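Local coordinates for putative diflavin flavoprotein A 3 (Synechocystis sp., PDB 6H0C), which probably passes electrons from NADH to oxygen, reducing it to water, as a modular protein whose flavodiiron core is the part described here, at residues L76-L81 and D134-G139; N40-S45 and G230-Y235; L81-A86 and F169-F174; V5-I10 and T15-R20. All coordinates share one frame; numbering follows the deposited sequence.

Interaction 1 (L76-L81 and D134-G139); sequences LDYVIL and DHLDLG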
# COMPACT_ATOMS: atom_id res chain seq x y z
N LEU A 76 -7.52 24.88 -10.21
CA LEU A 76 -7.50 23.43 -10.06
C LEU A 76 -8.91 22.85 -10.08
O LEU A 76 -9.71 23.11 -9.18
CB LEU A 76 -6.79 23.04 -8.77
CG LEU A 76 -6.42 21.57 -8.65
CD1 LEU A 76 -5.48 21.18 -9.79
CD2 LEU A 76 -5.76 21.33 -7.30
N ASP A 77 -9.22 22.06 -11.10
CA ASP A 77 -10.54 21.45 -11.22
C ASP A 77 -10.67 20.16 -10.42
O ASP A 77 -11.71 19.91 -9.80
CB ASP A 77 -10.88 21.16 -12.68
CG ASP A 77 -11.04 22.43 -13.50
OD1 ASP A 77 -12.01 23.16 -13.26
OD2 ASP A 77 -10.19 22.68 -14.38
N TYR A 78 -9.62 19.33 -10.45
CA TYR A 78 -9.70 18.00 -9.85
C TYR A 78 -8.49 17.63 -9.04
O TYR A 78 -7.35 17.95 -9.42
CB TYR A 78 -9.91 16.93 -10.93
CG TYR A 78 -11.19 17.12 -11.71
CD1 TYR A 78 -12.43 16.84 -11.15
CD2 TYR A 78 -11.15 17.57 -13.03
CE1 TYR A 78 -13.59 17.01 -11.86
CE2 TYR A 78 -12.31 17.74 -13.75
CZ TYR A 78 -13.53 17.45 -13.17
OH TYR A 78 -14.68 17.62 -13.89
N VAL A 79 -8.73 16.94 -7.93
CA VAL A 79 -7.66 16.24 -7.24
C VAL A 79 -7.95 14.74 -7.26
O VAL A 79 -8.93 14.26 -6.68
CB VAL A 79 -7.47 16.76 -5.80
CG1 VAL A 79 -6.35 15.98 -5.11
CG2 VAL A 79 -7.13 18.23 -5.82
N ILE A 80 -7.10 14.00 -7.97
CA ILE A 80 -7.29 12.58 -8.17
C ILE A 80 -6.40 11.80 -7.21
O ILE A 80 -5.19 12.04 -7.15
CB ILE A 80 -6.99 12.19 -9.64
CG1 ILE A 80 -7.86 13.01 -10.59
CG2 ILE A 80 -7.22 10.70 -9.86
CD1 ILE A 80 -7.64 12.67 -12.05
N LEU A 81 -7.00 10.89 -6.44
CA LEU A 81 -6.25 10.13 -5.44
C LEU A 81 -6.11 8.68 -5.86
O LEU A 81 -7.12 7.99 -6.06
CB LEU A 81 -6.93 10.21 -4.07
CG LEU A 81 -7.19 11.61 -3.53
CD1 LEU A 81 -8.01 11.56 -2.26
CD2 LEU A 81 -5.86 12.30 -3.29
N ASP A 134 -15.27 3.88 -15.53
CA ASP A 134 -15.76 5.26 -15.49
C ASP A 134 -14.77 6.17 -16.21
O ASP A 134 -13.59 5.84 -16.33
CB ASP A 134 -15.95 5.76 -14.06
CG ASP A 134 -17.26 5.31 -13.45
OD1 ASP A 134 -18.13 4.80 -14.19
OD2 ASP A 134 -17.43 5.49 -12.22
N HIS A 135 -15.26 7.32 -16.67
CA HIS A 135 -14.42 8.26 -17.40
C HIS A 135 -14.49 9.67 -16.81
O HIS A 135 -15.46 10.04 -16.16
CB HIS A 135 -14.82 8.31 -18.88
CG HIS A 135 -14.84 6.96 -19.54
ND1 HIS A 135 -13.70 6.25 -19.82
CD2 HIS A 135 -15.88 6.21 -19.97
CE1 HIS A 135 -14.03 5.11 -20.40
NE2 HIS A 135 -15.34 5.06 -20.50
N LEU A 136 -13.43 10.44 -17.07
CA LEU A 136 -13.40 11.86 -16.74
C LEU A 136 -12.63 12.58 -17.85
O LEU A 136 -11.45 12.32 -18.09
CB LEU A 136 -12.74 12.09 -15.37
CG LEU A 136 -12.77 13.53 -14.86
CD1 LEU A 136 -14.19 13.91 -14.45
CD2 LEU A 136 -11.80 13.71 -13.69
N ASP A 137 -13.32 13.47 -18.55
CA ASP A 137 -12.75 14.11 -19.72
C ASP A 137 -12.16 15.46 -19.34
O ASP A 137 -12.88 16.35 -18.89
CB ASP A 137 -13.83 14.25 -20.80
CG ASP A 137 -13.29 14.81 -22.11
OD1 ASP A 137 -12.06 14.97 -22.26
OD2 ASP A 137 -14.13 15.10 -22.99
N LEU A 138 -10.84 15.59 -19.49
CA LEU A 138 -10.15 16.85 -19.19
C LEU A 138 -10.05 17.73 -20.43
O LEU A 138 -9.49 18.82 -20.38
CB LEU A 138 -8.75 16.59 -18.63
CG LEU A 138 -8.68 15.71 -17.38
CD1 LEU A 138 -7.25 15.57 -16.85
CD2 LEU A 138 -9.61 16.24 -16.29
N GLY A 139 -10.59 17.24 -21.54
CA GLY A 139 -10.49 17.94 -22.81
C GLY A 139 -9.21 17.58 -23.54
O GLY A 139 -8.30 16.99 -22.95
O HOH W 1 -14.82 16.94 -17.02
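A single water joins Tyr78 to the backbone of Asp137: it donates to Asp137 O at 2.8 Å and is hydrogen-bonded to Tyr78 OH at 3.2 Å. This bridge is the polar link of a contact that is otherwise apolar, and it illustrates how a water between two packed sheets can link a tyrosine hydroxyl and a backbone carbonyl at their margin. Beneath the hydroxyl the ring does the packing. Leu136 carries CG anti to its backbone N (chi1 -174°), which sends its forked end across the gap to the aromatic group. One branch, CD2, stands over the middle of the ring face in a CH-pi contact, 3.8 Å from the Tyr78 centroid and only 5° off the ring normal. The other branch reaches farther out, with CD1 3.8 Å from CZ of Tyr78. Leu138 approaches obliquely along the CD2-CE2 side of the same ring, its CD2 lying 3.8 Å from CD2 of Tyr78. Just past the strand the chain is turned by Asp137, whose OD1 accepts from Gly139 N at 2.8 Å in an Asx turn. The donor lies well above the carboxylate plane. The contact spans the two sheets of the metallo-beta-lactamase-like sandwich. Tyr78 belongs to strand 78-80, hydrogen-bonded to strand 49-52 and resting on Thr103 and Ile105 of strand 103-106, whereas Leu136 sits on the outermost strand 135-137, packed on Phe146 of the adjacent strand 143-148.

Interaction 2 (N40-S45 and G230-Y235); sequences NSYLIS and GPLVRY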
# COMPACT_ATOMS: atom_id res chain seq x y z
N ASN A 40 5.58 10.86 -6.05
CA ASN A 40 5.29 11.49 -7.33
C ASN A 40 3.85 12.01 -7.47
O ASN A 40 2.90 11.26 -7.29
CB ASN A 40 5.60 10.51 -8.47
CG ASN A 40 7.04 10.03 -8.45
OD1 ASN A 40 7.93 10.75 -7.99
ND2 ASN A 40 7.27 8.81 -8.94
N SER A 41 3.72 13.30 -7.78
CA SER A 41 2.43 13.91 -8.11
C SER A 41 2.41 14.29 -9.58
O SER A 41 3.45 14.64 -10.14
CB SER A 41 2.17 15.15 -7.26
OG SER A 41 2.51 14.93 -5.90
N TYR A 42 1.24 14.25 -10.21
CA TYR A 42 1.14 14.54 -11.64
C TYR A 42 0.08 15.59 -11.94
O TYR A 42 -1.00 15.60 -11.34
CB TYR A 42 0.84 13.26 -12.42
CG TYR A 42 1.87 12.17 -12.19
CD1 TYR A 42 1.72 11.25 -11.15
CD2 TYR A 42 3.00 12.06 -13.00
CE1 TYR A 42 2.65 10.26 -10.92
CE2 TYR A 42 3.95 11.06 -12.78
CZ TYR A 42 3.77 10.17 -11.73
OH TYR A 42 4.69 9.17 -11.50
N LEU A 43 0.40 16.48 -12.86
CA LEU A 43 -0.52 17.52 -13.26
C LEU A 43 -0.85 17.41 -14.75
O LEU A 43 0.04 17.48 -15.60
CB LEU A 43 0.07 18.90 -12.96
CG LEU A 43 -0.85 20.09 -13.20
CD1 LEU A 43 -1.99 20.06 -12.21
CD2 LEU A 43 -0.05 21.36 -13.06
N ILE A 44 -2.13 17.17 -15.05
CA ILE A 44 -2.62 17.29 -16.41
C ILE A 44 -3.38 18.59 -16.53
O ILE A 44 -4.38 18.81 -15.85
CB ILE A 44 -3.54 16.14 -16.84
CG1 ILE A 44 -2.85 14.79 -16.65
CG2 ILE A 44 -3.95 16.30 -18.30
CD1 ILE A 44 -3.75 13.61 -16.99
N SER A 45 -2.89 19.47 -17.39
CA SER A 45 -3.51 20.77 -17.53
C SER A 45 -4.04 20.95 -18.95
O SER A 45 -3.31 21.36 -19.84
CB SER A 45 -2.51 21.86 -17.18
OG SER A 45 -3.16 23.12 -17.13
N GLY A 230 9.66 6.68 -7.28
CA GLY A 230 10.80 6.41 -8.13
C GLY A 230 10.67 7.01 -9.51
O GLY A 230 9.81 7.86 -9.74
N PRO A 231 11.51 6.56 -10.46
CA PRO A 231 11.42 7.08 -11.82
C PRO A 231 10.14 6.63 -12.51
O PRO A 231 9.54 5.63 -12.11
CB PRO A 231 12.64 6.45 -12.51
CG PRO A 231 12.84 5.17 -11.77
CD PRO A 231 12.51 5.49 -10.33
N LEU A 232 9.73 7.38 -13.52
CA LEU A 232 8.65 6.91 -14.38
C LEU A 232 9.15 5.68 -15.13
O LEU A 232 10.34 5.55 -15.40
CB LEU A 232 8.18 8.01 -15.33
CG LEU A 232 7.25 9.03 -14.67
CD1 LEU A 232 8.05 10.00 -13.79
CD2 LEU A 232 6.43 9.77 -15.69
N VAL A 233 8.23 4.77 -15.45
CA VAL A 233 8.59 3.50 -16.06
C VAL A 233 8.29 3.55 -17.55
O VAL A 233 7.13 3.39 -17.97
CB VAL A 233 7.84 2.32 -15.40
CG1 VAL A 233 8.39 0.99 -15.91
CG2 VAL A 233 7.93 2.41 -13.88
N ARG A 234 9.32 3.79 -18.35
CA ARG A 234 9.16 3.79 -19.80
C ARG A 234 10.07 2.75 -20.46
O ARG A 234 9.61 1.88 -21.20
CB ARG A 234 9.45 5.18 -20.38
CG ARG A 234 9.31 5.23 -21.90
CD ARG A 234 9.21 6.66 -22.38
NE ARG A 234 7.95 7.28 -21.98
CZ ARG A 234 7.74 8.59 -21.96
NH1 ARG A 234 8.71 9.42 -22.33
NH2 ARG A 234 6.56 9.07 -21.58
N TYR A 235 11.35 2.84 -20.16
CA TYR A 235 12.33 1.96 -20.76
C TYR A 235 12.28 0.56 -20.17
O TYR A 235 12.59 -0.41 -20.86
CB TYR A 235 13.72 2.57 -20.61
CG TYR A 235 13.78 3.94 -21.22
CD1 TYR A 235 13.81 4.09 -22.60
CD2 TYR A 235 13.77 5.08 -20.43
CE1 TYR A 235 13.86 5.34 -23.18
CE2 TYR A 235 13.82 6.33 -21.00
CZ TYR A 235 13.86 6.46 -22.38
OH TYR A 235 13.90 7.70 -22.97
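This is a buried contact between a strand of the metallo-beta-lactamase-like domain and a loop: Asn40 and Tyr42 of strand 37-45 meet Gly230 and Leu232 in the loop that leads from strand 224-227 into helix 237-253. Here an irregular segment is fixed by one side-chain amide bound to its backbone and one apolar touch beside it. Asn40 ND2 donates to Gly230 O at 2.8 Å, with an N-H...O angle of 155°. The carbonyl oxygen lies close to the amide plane of Asn40, and seen from Gly230 the donor is tilted slightly from the carbonyl plane. The amide is held from several directions: ND2 also binds Pro227 O, while OD1 accepts from Thr38, whose hydroxyl oxygen in turn takes the N-H of Gly230. With its nitrogen and its oxygen both engaged, the amide group can hardly flip. Two residues on, Tyr42 points to the same side of the strand. Its ring meets Leu232 at the edge, CE2 lying 4.0 Å from Leu232 CD2, and the two side chains run alongside, pointing opposite ways. The phenol oxygen passes 4.1 Å from Leu232 CG to reach its own partner, Pro227 O, which thus receives both Asn40 and Tyr42. Around this core, Tyr42 leans on Val16 of strand 14-21, on Phe52 of strand 49-52 and edge-to-face on Phe169; Ile10 of strand 4-11 touches both Tyr42 and Leu232, tying the loop to the outer hairpin of the sheet.

Interaction 3 (L81-A86 and F169-F174); sequences LGHVNA and FTDKLF. With FLC (citrate anion), chain B.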
# COMPACT_ATOMS: atom_id res chain seq x y z
N LEU A 81 -7.00 10.89 -6.44
CA LEU A 81 -6.25 10.13 -5.44
C LEU A 81 -6.11 8.68 -5.86
O LEU A 81 -7.12 7.99 -6.06
CB LEU A 81 -6.93 10.21 -4.07
CG LEU A 81 -7.19 11.61 -3.53
CD1 LEU A 81 -8.01 11.56 -2.26
CD2 LEU A 81 -5.86 12.30 -3.29
N GLY A 82 -4.86 8.21 -6.00
CA GLY A 82 -4.59 6.82 -6.31
C GLY A 82 -4.72 5.92 -5.09
O GLY A 82 -4.85 4.70 -5.20
N HIS A 83 -4.65 6.54 -3.91
CA HIS A 83 -4.84 5.85 -2.63
C HIS A 83 -4.97 6.91 -1.55
O HIS A 83 -4.65 8.08 -1.78
CB HIS A 83 -3.68 4.90 -2.32
CG HIS A 83 -2.43 5.59 -1.88
ND1 HIS A 83 -1.57 6.21 -2.77
CD2 HIS A 83 -1.89 5.76 -0.65
CE1 HIS A 83 -0.56 6.73 -2.10
NE2 HIS A 83 -0.73 6.48 -0.82
N VAL A 84 -5.43 6.51 -0.37
CA VAL A 84 -5.74 7.46 0.69
C VAL A 84 -5.32 6.93 2.05
O VAL A 84 -5.47 5.74 2.34
CB VAL A 84 -7.25 7.80 0.73
CG1 VAL A 84 -7.62 8.55 1.98
CG2 VAL A 84 -7.65 8.59 -0.49
N ASN A 85 -4.78 7.83 2.88
CA ASN A 85 -4.56 7.56 4.29
C ASN A 85 -4.40 8.88 5.05
O ASN A 85 -4.40 9.95 4.44
CB ASN A 85 -3.34 6.66 4.51
CG ASN A 85 -2.09 7.17 3.83
OD1 ASN A 85 -1.65 8.30 4.09
ND2 ASN A 85 -1.51 6.35 2.97
N ALA A 86 -4.26 8.81 6.37
CA ALA A 86 -4.20 10.00 7.22
C ALA A 86 -3.03 10.90 6.86
O ALA A 86 -3.12 12.13 6.95
CB ALA A 86 -4.12 9.59 8.69
N PHE A 169 -1.41 5.73 -14.85
CA PHE A 169 -1.03 6.18 -13.52
C PHE A 169 -1.28 5.02 -12.56
O PHE A 169 -2.43 4.66 -12.32
CB PHE A 169 -1.81 7.43 -13.13
CG PHE A 169 -1.53 8.60 -14.03
CD1 PHE A 169 -0.47 9.46 -13.77
CD2 PHE A 169 -2.29 8.81 -15.17
CE1 PHE A 169 -0.19 10.53 -14.61
CE2 PHE A 169 -2.01 9.88 -16.03
CZ PHE A 169 -0.96 10.74 -15.75
N THR A 170 -0.20 4.43 -12.05
CA THR A 170 -0.28 3.13 -11.39
C THR A 170 -0.17 3.18 -9.87
O THR A 170 -0.21 2.13 -9.22
CB THR A 170 0.83 2.18 -11.89
OG1 THR A 170 2.11 2.76 -11.63
CG2 THR A 170 0.69 1.92 -13.39
N ASP A 171 -0.04 4.38 -9.30
CA ASP A 171 -0.02 4.53 -7.85
C ASP A 171 1.05 3.58 -7.27
O ASP A 171 2.21 3.64 -7.67
CB ASP A 171 -1.43 4.28 -7.26
CG ASP A 171 -1.55 4.67 -5.77
OD1 ASP A 171 -1.51 5.88 -5.45
OD2 ASP A 171 -1.71 3.76 -4.93
N LYS A 172 0.65 2.70 -6.35
CA LYS A 172 1.63 1.87 -5.66
C LYS A 172 2.18 0.74 -6.52
O LYS A 172 3.17 0.11 -6.16
CB LYS A 172 1.03 1.31 -4.37
CG LYS A 172 0.81 2.38 -3.31
CD LYS A 172 2.12 2.74 -2.60
CE LYS A 172 1.92 3.92 -1.64
NZ LYS A 172 3.10 4.14 -0.74
N LEU A 173 1.56 0.47 -7.67
CA LEU A 173 2.08 -0.59 -8.54
C LEU A 173 3.26 -0.13 -9.40
O LEU A 173 3.26 0.99 -9.93
CB LEU A 173 0.97 -1.13 -9.45
CG LEU A 173 -0.18 -1.85 -8.77
CD1 LEU A 173 -1.31 -2.14 -9.76
CD2 LEU A 173 0.33 -3.14 -8.14
N PHE A 174 4.26 -1.00 -9.54
CA PHE A 174 5.36 -0.82 -10.50
C PHE A 174 6.42 0.21 -10.09
O PHE A 174 7.22 0.64 -10.92
CB PHE A 174 4.81 -0.45 -11.88
CG PHE A 174 4.04 -1.55 -12.55
CD1 PHE A 174 4.64 -2.78 -12.78
CD2 PHE A 174 2.74 -1.36 -12.95
CE1 PHE A 174 3.94 -3.81 -13.39
CE2 PHE A 174 2.03 -2.39 -13.57
CZ PHE A 174 2.64 -3.61 -13.79
CAC FLC B . 1.80 4.20 2.96
CA FLC B . 1.83 5.56 3.62
CB FLC B . 2.55 6.65 2.83
CBC FLC B . 1.95 6.86 1.45
CG FLC B . 2.40 7.94 3.61
CGC FLC B . 3.21 9.04 2.98
OA1 FLC B . 1.77 4.08 1.71
OA2 FLC B . 1.79 3.18 3.69
OB1 FLC B . 2.70 6.79 0.45
OB2 FLC B . 0.73 7.12 1.31
OG1 FLC B . 4.31 9.39 3.50
OG2 FLC B . 2.80 9.61 1.93
OHB FLC B . 3.92 6.32 2.69
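A citrate ion, probably from the crystallisation liquor, sits where His83 and Lys172 converge, in what is probably the pocket that holds the iron pair in flavodiiron relatives. His83 is gripped at both ring nitrogens. ND1 donates to the syn lone pair of Asp171 OD1 at 2.7 Å (N-H...O angle 160°), nearly in the ring plane although the carboxylate is twisted well away from it. NE2 donates almost straight to citrate OB2, also at 2.7 Å. With chi1 at 75°, CG of His83 stands between its backbone N and carbonyl carbon, the position from which the ring spans carboxylate and anion. The aspartate thus orients the histidine. OB2 is gripped again by Asn85 ND2 at 2.9 Å. Lys172 lays CE over one face of the imidazole, 4.0 Å from its centroid, and its NZ reaches OA1 at 2.8 Å and OB1 at 2.9 Å, so cation and N-H donors gather round the anion. Lys172 NZ also bonds His229, and Arg88 and Arg153 add further grips on citrate. Segment 81-86 follows strand 78-80, and 169-174 includes the end of strand 167-171; Asn85 caps helix 86-98, and Leu173 packs against helix 207-217.

Interaction 4 (V5-I10 and T15-R20); sequences VQICPI and TVFRSR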
# COMPACT_ATOMS: atom_id res chain seq x y z
N VAL A 5 11.83 19.28 -4.64
CA VAL A 5 10.79 18.94 -5.60
C VAL A 5 11.35 19.06 -7.02
O VAL A 5 11.75 20.13 -7.46
CB VAL A 5 9.54 19.84 -5.46
CG1 VAL A 5 8.49 19.47 -6.49
CG2 VAL A 5 8.97 19.75 -4.04
N GLN A 6 11.37 17.93 -7.72
CA GLN A 6 11.86 17.90 -9.09
C GLN A 6 10.69 17.98 -10.05
O GLN A 6 9.75 17.18 -9.96
CB GLN A 6 12.68 16.64 -9.33
CG GLN A 6 13.24 16.50 -10.73
CD GLN A 6 14.02 15.22 -10.88
OE1 GLN A 6 13.63 14.17 -10.36
NE2 GLN A 6 15.15 15.29 -11.58
N ILE A 7 10.74 18.95 -10.96
CA ILE A 7 9.63 19.19 -11.88
C ILE A 7 10.06 18.88 -13.30
O ILE A 7 11.14 19.27 -13.72
CB ILE A 7 9.13 20.66 -11.81
CG1 ILE A 7 8.77 21.04 -10.38
CG2 ILE A 7 7.94 20.87 -12.74
CD1 ILE A 7 8.18 22.42 -10.27
N CYS A 8 9.22 18.17 -14.03
CA CYS A 8 9.56 17.80 -15.39
C CYS A 8 8.31 17.58 -16.23
O CYS A 8 7.39 16.88 -15.81
CB CYS A 8 10.45 16.55 -15.37
SG CYS A 8 11.16 16.10 -16.96
N PRO A 9 8.26 18.20 -17.43
CA PRO A 9 7.19 17.87 -18.37
C PRO A 9 7.40 16.47 -18.93
O PRO A 9 8.53 16.15 -19.29
CB PRO A 9 7.34 18.94 -19.47
CG PRO A 9 8.77 19.35 -19.39
CD PRO A 9 9.17 19.24 -17.94
N ILE A 10 6.37 15.64 -18.98
CA ILE A 10 6.59 14.23 -19.33
C ILE A 10 5.76 13.78 -20.53
O ILE A 10 6.02 12.73 -21.10
CB ILE A 10 6.29 13.30 -18.13
CG1 ILE A 10 4.84 13.43 -17.67
CG2 ILE A 10 7.25 13.59 -16.97
CD1 ILE A 10 4.45 12.39 -16.63
N THR A 15 2.75 17.13 -16.47
CA THR A 15 3.96 17.42 -15.71
C THR A 15 4.05 16.53 -14.48
O THR A 15 3.03 16.26 -13.83
CB THR A 15 3.98 18.89 -15.28
OG1 THR A 15 3.73 19.72 -16.42
CG2 THR A 15 5.33 19.25 -14.65
N VAL A 16 5.25 16.06 -14.15
CA VAL A 16 5.46 15.37 -12.87
C VAL A 16 6.15 16.27 -11.84
O VAL A 16 7.04 17.07 -12.17
CB VAL A 16 6.29 14.08 -13.04
CG1 VAL A 16 7.72 14.40 -13.43
CG2 VAL A 16 6.27 13.29 -11.74
N PHE A 17 5.70 16.16 -10.60
CA PHE A 17 6.34 16.82 -9.47
C PHE A 17 6.86 15.73 -8.56
O PHE A 17 6.07 15.10 -7.85
CB PHE A 17 5.35 17.72 -8.71
CG PHE A 17 4.87 18.92 -9.48
CD1 PHE A 17 5.33 20.19 -9.15
CD2 PHE A 17 3.97 18.79 -10.52
CE1 PHE A 17 4.90 21.31 -9.86
CE2 PHE A 17 3.53 19.91 -11.23
CZ PHE A 17 4.00 21.17 -10.90
N ARG A 18 8.16 15.47 -8.57
CA ARG A 18 8.71 14.43 -7.71
C ARG A 18 9.23 15.03 -6.41
O ARG A 18 10.26 15.70 -6.40
CB ARG A 18 9.82 13.64 -8.42
CG ARG A 18 9.42 13.10 -9.79
CD ARG A 18 10.22 11.86 -10.16
NE ARG A 18 11.66 12.08 -10.07
CZ ARG A 18 12.54 11.13 -9.78
NH1 ARG A 18 13.84 11.43 -9.70
NH2 ARG A 18 12.14 9.88 -9.57
N SER A 19 8.50 14.82 -5.32
CA SER A 19 9.00 15.18 -3.99
C SER A 19 10.06 14.16 -3.60
O SER A 19 9.76 12.97 -3.42
CB SER A 19 7.88 15.22 -2.96
OG SER A 19 6.92 16.20 -3.32
N ARG A 20 11.30 14.62 -3.47
CA ARG A 20 12.41 13.69 -3.30
C ARG A 20 13.02 13.77 -1.91
O ARG A 20 13.18 14.85 -1.35
CB ARG A 20 13.49 13.97 -4.36
CG ARG A 20 12.97 13.99 -5.80
CD ARG A 20 14.11 14.05 -6.81
NE ARG A 20 14.94 15.23 -6.61
CZ ARG A 20 16.19 15.34 -7.06
NH1 ARG A 20 16.75 14.34 -7.73
NH2 ARG A 20 16.88 16.46 -6.83
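Gln6 and Arg18 are cross-strand neighbours of a beta hairpin, their side chains running alongside each other; segments 5-10 and 15-20 run antiparallel, their directions 162° apart. In the backbone ladder Gln6 with Arg18 and Cys8 with Val16 are hydrogen-bonded pairs, and Ile7 with Phe17 is a non-hydrogen-bonded pair between them. It is a compact example of how a hairpin packs each face differently. On the face bearing Val5, Ile7, Phe17 and Thr15, the Phe17 ring is the large bump. Ile7 lies alongside it, pointing the same way: CD1 of Ile7 comes within 3.5 Å of Phe17 CE1, while Ile7 CG2 overhangs one ring face toward its rim. Val5 CG1 meets the ring edge, near its plane, at 4.2 Å from CD1. The hollow beside Ile7 is filled by the methyl of Thr15, CG2 to Ile7 CG2 at 3.6 Å. Helix 60-70 lies over this side, with Thr66 against Val5 and Ile7 and Leu67 against Phe17. On the opposite face CG1 of Val16 touches both Cys8 CB and Ile10 CG2, the latter 3.7 Å away, and Val16 also touches Tyr42 of strand 37-45. Farther along, Gln6 extends beside two arginines. Its CD lies over one face of the Arg20 guanidinium, whose charge is answered by salt bridges to Asp4 and Asp181, and Gln6 NE2 binds Asp181 O. Arg18 bends at chi3 (-54°) to present the edge of its guanidinium, in whose plane Gln6 OE1 is gripped side-on, at 2.8 Å from NH1 and 2.9 Å from NE.

How the interactions relate
Interactions 4 and 2 adjoin, their centres about 7 Å apart: strand 14-21 is bonded to strand 37-45 on its other edge, with Phe17 N 2.8 Å from Ser41 O. Interaction 2 in turn meets interaction 3 through Tyr42 CG and Phe169 CE1, 3.6 Å apart, and interaction 1 through Ile44 CG2 and Leu138 CD1, 3.7 Å apart. Interactions 1 and 3, centres about 15 Å apart, share Leu81, where the chain leaves strand 78-80 for the citrate site. Interactions 1 and 4 thus lie within the sandwich framework and interaction 2 ties a loop to it, while interaction 3 forms the anion-binding pocket at its rim, segment 81-86 following strand 78-80 and 169-174 starting within strand 167-171.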